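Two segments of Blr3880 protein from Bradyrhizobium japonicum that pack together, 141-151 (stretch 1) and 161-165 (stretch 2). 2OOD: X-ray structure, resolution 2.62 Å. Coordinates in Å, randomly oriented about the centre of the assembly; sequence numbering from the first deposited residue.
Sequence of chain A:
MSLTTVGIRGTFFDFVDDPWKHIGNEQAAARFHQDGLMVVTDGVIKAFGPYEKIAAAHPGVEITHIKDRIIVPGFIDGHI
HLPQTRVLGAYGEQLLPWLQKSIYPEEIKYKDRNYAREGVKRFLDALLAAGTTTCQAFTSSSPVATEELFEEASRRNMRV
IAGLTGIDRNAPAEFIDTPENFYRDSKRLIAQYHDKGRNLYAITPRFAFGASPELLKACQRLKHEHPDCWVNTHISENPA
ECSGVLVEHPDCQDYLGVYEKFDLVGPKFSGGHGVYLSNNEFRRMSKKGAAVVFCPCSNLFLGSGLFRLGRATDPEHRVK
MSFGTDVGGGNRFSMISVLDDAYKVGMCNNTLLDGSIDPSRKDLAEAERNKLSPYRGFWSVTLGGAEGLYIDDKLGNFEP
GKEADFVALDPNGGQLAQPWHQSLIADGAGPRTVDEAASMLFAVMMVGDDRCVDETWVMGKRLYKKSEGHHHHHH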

ATOM      1  N   SER A 141      23.371 -16.486   7.524  1.00 38.92           N
ATOM      2  CA  SER A 141      24.389 -16.861   8.493  1.00 40.04           C
ATOM      3  C   SER A 141      25.694 -17.304   7.840  1.00 41.21           C
ATOM      4  O   SER A 141      26.691 -17.513   8.529  1.00 42.48           O
ATOM      5  CB  SER A 141      23.853 -17.973   9.382  1.00 39.61           C
ATOM      6  OG  SER A 141      23.240 -18.968   8.587  1.00 39.18           O
ATOM      7  N   SER A 142      25.684 -17.450   6.515  1.00 42.02           N
ATOM      8  CA  SER A 142      26.867 -17.863   5.760  1.00 41.33           C
ATOM      9  C   SER A 142      27.639 -16.656   5.240  1.00 40.49           C
ATOM     10  O   SER A 142      27.064 -15.766   4.624  1.00 41.23           O
ATOM     11  CB  SER A 142      26.452 -18.734   4.575  1.00 42.75           C
ATOM     12  OG  SER A 142      27.465 -18.747   3.579  1.00 44.46           O
ATOM     13  N   PRO A 143      28.958 -16.617   5.469  1.00 40.08           N
ATOM     14  CA  PRO A 143      29.762 -15.481   4.997  1.00 40.08           C
ATOM     15  C   PRO A 143      29.664 -15.223   3.486  1.00 39.32           C
ATOM     16  O   PRO A 143      29.879 -14.099   3.030  1.00 39.28           O
ATOM     17  CB  PRO A 143      31.181 -15.854   5.437  1.00 38.98           C
ATOM     18  CG  PRO A 143      30.947 -16.653   6.679  1.00 39.12           C
ATOM     19  CD  PRO A 143      29.770 -17.532   6.289  1.00 39.64           C
ATOM     20  N   VAL A 144      29.332 -16.262   2.722  1.00 38.27           N
ATOM     21  CA  VAL A 144      29.207 -16.159   1.266  1.00 37.98           C
ATOM     22  C   VAL A 144      28.333 -14.980   0.832  1.00 38.41           C
ATOM     23  O   VAL A 144      28.801 -14.066   0.146  1.00 38.29           O
ATOM     24  CB  VAL A 144      28.610 -17.459   0.675  1.00 37.83           C
ATOM     25  CG1 VAL A 144      28.450 -17.336  -0.827  1.00 36.95           C
ATOM     26  CG2 VAL A 144      29.500 -18.632   1.014  1.00 36.07           C
ATOM     27  N   ALA A 145      27.065 -15.007   1.236  1.00 38.11           N
ATOM     28  CA  ALA A 145      26.124 -13.950   0.891  1.00 36.64           C
ATOM     29  C   ALA A 145      26.681 -12.567   1.228  1.00 37.36           C
ATOM     30  O   ALA A 145      26.515 -11.623   0.457  1.00 37.85           O
ATOM     31  CB  ALA A 145      24.811 -14.176   1.613  1.00 36.25           C
ATOM     32  N   THR A 146      27.341 -12.439   2.373  1.00 36.93           N
ATOM     33  CA  THR A 146      27.911 -11.153   2.760  1.00 37.66           C
ATOM     34  C   THR A 146      29.061 -10.727   1.848  1.00 38.58           C
ATOM     35  O   THR A 146      29.172  -9.552   1.485  1.00 39.16           O
ATOM     36  CB  THR A 146      28.431 -11.175   4.215  1.00 37.63           C
ATOM     37  OG1 THR A 146      27.327 -11.347   5.111  1.00 38.17           O
ATOM     38  CG2 THR A 146      29.145  -9.868   4.549  1.00 35.53           C
ATOM     39  N   GLU A 147      29.918 -11.676   1.483  1.00 38.08           N
ATOM     40  CA  GLU A 147      31.053 -11.370   0.618  1.00 38.44           C
ATOM     41  C   GLU A 147      30.560 -10.908  -0.747  1.00 38.31           C
ATOM     42  O   GLU A 147      30.997  -9.873  -1.251  1.00 38.40           O
ATOM     43  CB  GLU A 147      31.955 -12.595   0.453  1.00 37.36           C
ATOM     44  CG  GLU A 147      32.534 -13.123   1.751  1.00 38.28           C
ATOM     45  CD  GLU A 147      33.176 -14.491   1.588  1.00 38.64           C
ATOM     46  OE1 GLU A 147      32.839 -15.177   0.600  1.00 39.91           O
ATOM     47  OE2 GLU A 147      33.998 -14.887   2.449  1.00 37.36           O
ATOM     48  N   GLU A 148      29.644 -11.668  -1.341  1.00 37.08           N
ATOM     49  CA  GLU A 148      29.111 -11.310  -2.649  1.00 37.04           C
ATOM     50  C   GLU A 148      28.416  -9.951  -2.652  1.00 36.42           C
ATOM     51  O   GLU A 148      28.451  -9.245  -3.658  1.00 36.43           O
ATOM     52  CB  GLU A 148      28.139 -12.382  -3.147  1.00 37.57           C
ATOM     53  CG  GLU A 148      28.799 -13.699  -3.525  1.00 38.89           C
ATOM     54  CD  GLU A 148      29.931 -13.522  -4.526  1.00 39.63           C
ATOM     55  OE1 GLU A 148      29.742 -12.787  -5.518  1.00 40.22           O
ATOM     56  OE2 GLU A 148      31.007 -14.126  -4.328  1.00 39.81           O
ATOM     57  N   LEU A 149      27.790  -9.583  -1.533  1.00 36.23           N
ATOM     58  CA  LEU A 149      27.090  -8.303  -1.437  1.00 35.84           C
ATOM     59  C   LEU A 149      28.052  -7.123  -1.398  1.00 36.35           C
ATOM     60  O   LEU A 149      27.872  -6.140  -2.111  1.00 37.06           O
ATOM     61  CB  LEU A 149      26.188  -8.261  -0.198  1.00 33.42           C
ATOM     62  CG  LEU A 149      25.591  -6.876   0.088  1.00 31.85           C
ATOM     63  CD1 LEU A 149      24.623  -6.489  -1.009  1.00 30.93           C
ATOM     64  CD2 LEU A 149      24.895  -6.879   1.426  1.00 31.06           C
ATOM     65  N   PHE A 150      29.069  -7.214  -0.555  1.00 36.58           N
ATOM     66  CA  PHE A 150      30.040  -6.135  -0.456  1.00 37.56           C
ATOM     67  C   PHE A 150      30.775  -5.919  -1.773  1.00 37.54           C
ATOM     68  O   PHE A 150      31.018  -4.785  -2.182  1.00 37.92           O
ATOM     69  CB  PHE A 150      31.062  -6.440   0.636  1.00 37.75           C
ATOM     70  CG  PHE A 150      30.614  -6.056   2.015  1.00 37.60           C
ATOM     71  CD1 PHE A 150      30.238  -4.744   2.296  1.00 37.20           C
ATOM     72  CD2 PHE A 150      30.611  -6.993   3.047  1.00 37.40           C
ATOM     73  CE1 PHE A 150      29.870  -4.366   3.588  1.00 37.21           C
ATOM     74  CE2 PHE A 150      30.245  -6.625   4.343  1.00 37.47           C
ATOM     75  CZ  PHE A 150      29.875  -5.307   4.612  1.00 36.93           C
ATOM     76  N   GLU A 151      31.131  -7.009  -2.438  1.00 38.00           N
ATOM     77  CA  GLU A 151      31.865  -6.916  -3.686  1.00 38.36           C
ATOM     78  C   GLU A 151      31.077  -6.343  -4.859  1.00 38.57           C
ATOM     79  O   GLU A 151      31.616  -5.549  -5.635  1.00 38.72           O
ATOM     80  CB  GLU A 151      32.472  -8.280  -4.019  1.00 38.25           C
ATOM     81  CG  GLU A 151      33.832  -8.462  -3.355  1.00 40.19           C
ATOM     82  CD  GLU A 151      34.223  -9.909  -3.138  1.00 41.55           C
ATOM     83  OE1 GLU A 151      34.020 -10.735  -4.055  1.00 42.76           O
ATOM     84  OE2 GLU A 151      34.752 -10.219  -2.045  1.00 42.36           O
TER
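Stretch 2, residues 161-165: IAGLT

The apolar centre is Ala-162, set against Leu-149 and Phe-150. Its CA-to-CB bond points toward stretch 1, and its small methyl meets two larger side chains. Leu-149 CD2 lies 3.6 Å from Ala-162 CB. The CA-to-CB bond of Leu-149 also points toward stretch 2, with rotamer t at chi1 and p at chi2. The CA-to-CB bond of Phe-150 points sideways, with chi1 at -84°, but the end of its ring comes nearer. Phe-150 CZ is 3.9 Å from Ala-162 CB. The same CZ atom of Phe-150 is 3.4 Å from Ala-162 O, which sits at the ring edge, near the ring plane. The carbonyl oxygen therefore faces the rim of the ring and not its face. The CA-to-CB bond of Ile-161 points away, and the residue makes no contact.

From this centre stretch 2 lies along one side of the helix of stretch 1 in an extended conformation. The two stretches run in opposite senses: Ala-162 meets Leu-149 and Phe-150, Gly-163 meets Thr-146, Leu-164 meets Pro-143, and Thr-165 meets Ser-141. Residues 161 and 162 belong to a strand that begins earlier in the chain. The backbone stays extended beyond them, with phi/psi of 175/168 at Gly-163, -64/121 at Leu-164 and -90/95 at Thr-165. The helix runs through residue 151 and continues later in the chain. The contact is modest, burying 374 Å² summed over both sides.

A second apolar contact forms at the start of the helix. Leu-164 has the largest area covered in either stretch. Its CA-to-CB bond points sideways, but the t, p rotamer brings the end of the side chain to stretch 1. Leu-164 CD1 lies 4.0 Å from Pro-143 CD and 3.6 Å from Pro-143 N. The same methyl reaches the backbone just before the helix, with Leu-164 CD1 at 3.6 Å from Ser-142 C and 3.2 Å from Ser-141 O. Much of its packing is thus against main chain.

Between these two sites stands Thr-146, its CA-to-CB bond directed toward stretch 2 and its chi1 in the m well. It faces Gly-163, and the CA atoms of Thr-146 and Gly-163 are 6.1 Å apart. Thr-146 OG1 is 3.5 Å from Gly-163 O, and whether they are hydrogen bonded remains open. Thr-146 OG1 also lies 3.7 Å from Leu-164 N. Gly-163 has no side chain, so its contribution here is backbone alone.

The polar edge lies at Ser-141 and Thr-165, whose CA atoms are 5.1 Å apart, the shortest CA-to-CA distance in the register. Ser-141 CA makes a CA-H...O contact with Thr-165 O at 3.4 Å, with an angle of 136° at the hydrogen. Ser-141 OG is hydrogen-bonded elsewhere in the structure. Next to it, the CA-to-CB bond of Ser-142 points away from stretch 2, and its side chain caps the helix. Val-144 N donates to Ser-142 OG at 3.2 Å, which gives a free amide of the first turn an acceptor.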

ATOM      1  N   ILE A 161      25.740  -0.636   4.273  1.00 37.11           N
ATOM      2  CA  ILE A 161      26.006  -1.154   5.617  1.00 35.55           C
ATOM      3  C   ILE A 161      25.553  -2.610   5.605  1.00 35.30           C
ATOM      4  O   ILE A 161      24.412  -2.895   5.257  1.00 35.95           O
ATOM      5  CB  ILE A 161      25.164  -0.455   6.722  1.00 35.77           C
ATOM      6  CG1 ILE A 161      25.092   1.054   6.500  1.00 36.12           C
ATOM      7  CG2 ILE A 161      25.799  -0.715   8.082  1.00 33.59           C
ATOM      8  CD1 ILE A 161      26.350   1.776   6.858  1.00 38.09           C
ATOM      9  N   ALA A 162      26.429  -3.532   5.984  1.00 34.51           N
ATOM     10  CA  ALA A 162      26.045  -4.937   6.012  1.00 34.39           C
ATOM     11  C   ALA A 162      26.965  -5.770   6.897  1.00 34.19           C
ATOM     12  O   ALA A 162      27.946  -5.265   7.442  1.00 34.26           O
ATOM     13  CB  ALA A 162      26.026  -5.496   4.598  1.00 33.97           C
ATOM     14  N   GLY A 163      26.641  -7.049   7.047  1.00 32.68           N
ATOM     15  CA  GLY A 163      27.465  -7.909   7.869  1.00 33.50           C
ATOM     16  C   GLY A 163      26.903  -9.302   8.033  1.00 34.08           C
ATOM     17  O   GLY A 163      25.755  -9.562   7.678  1.00 34.24           O
ATOM     18  N   LEU A 164      27.723 -10.202   8.565  1.00 33.96           N
ATOM     19  CA  LEU A 164      27.309 -11.581   8.793  1.00 35.24           C
ATOM     20  C   LEU A 164      26.185 -11.583   9.826  1.00 36.45           C
ATOM     21  O   LEU A 164      26.363 -11.110  10.946  1.00 37.35           O
ATOM     22  CB  LEU A 164      28.488 -12.409   9.310  1.00 34.08           C
ATOM     23  CG  LEU A 164      28.221 -13.899   9.527  1.00 33.44           C
ATOM     24  CD1 LEU A 164      27.908 -14.576   8.201  1.00 31.77           C
ATOM     25  CD2 LEU A 164      29.428 -14.525  10.176  1.00 32.17           C
ATOM     26  N   THR A 165      25.031 -12.116   9.444  1.00 37.41           N
ATOM     27  CA  THR A 165      23.875 -12.161  10.335  1.00 38.20           C
ATOM     28  C   THR A 165      23.842 -13.439  11.172  1.00 38.70           C
ATOM     29  O   THR A 165      23.331 -14.463  10.723  1.00 38.96           O
ATOM     30  CB  THR A 165      22.574 -12.058   9.522  1.00 37.46           C
ATOM     31  OG1 THR A 165      22.575 -10.827   8.787  1.00 36.43           O
ATOM     32  CG2 THR A 165      21.366 -12.104  10.436  1.00 37.73           C
TER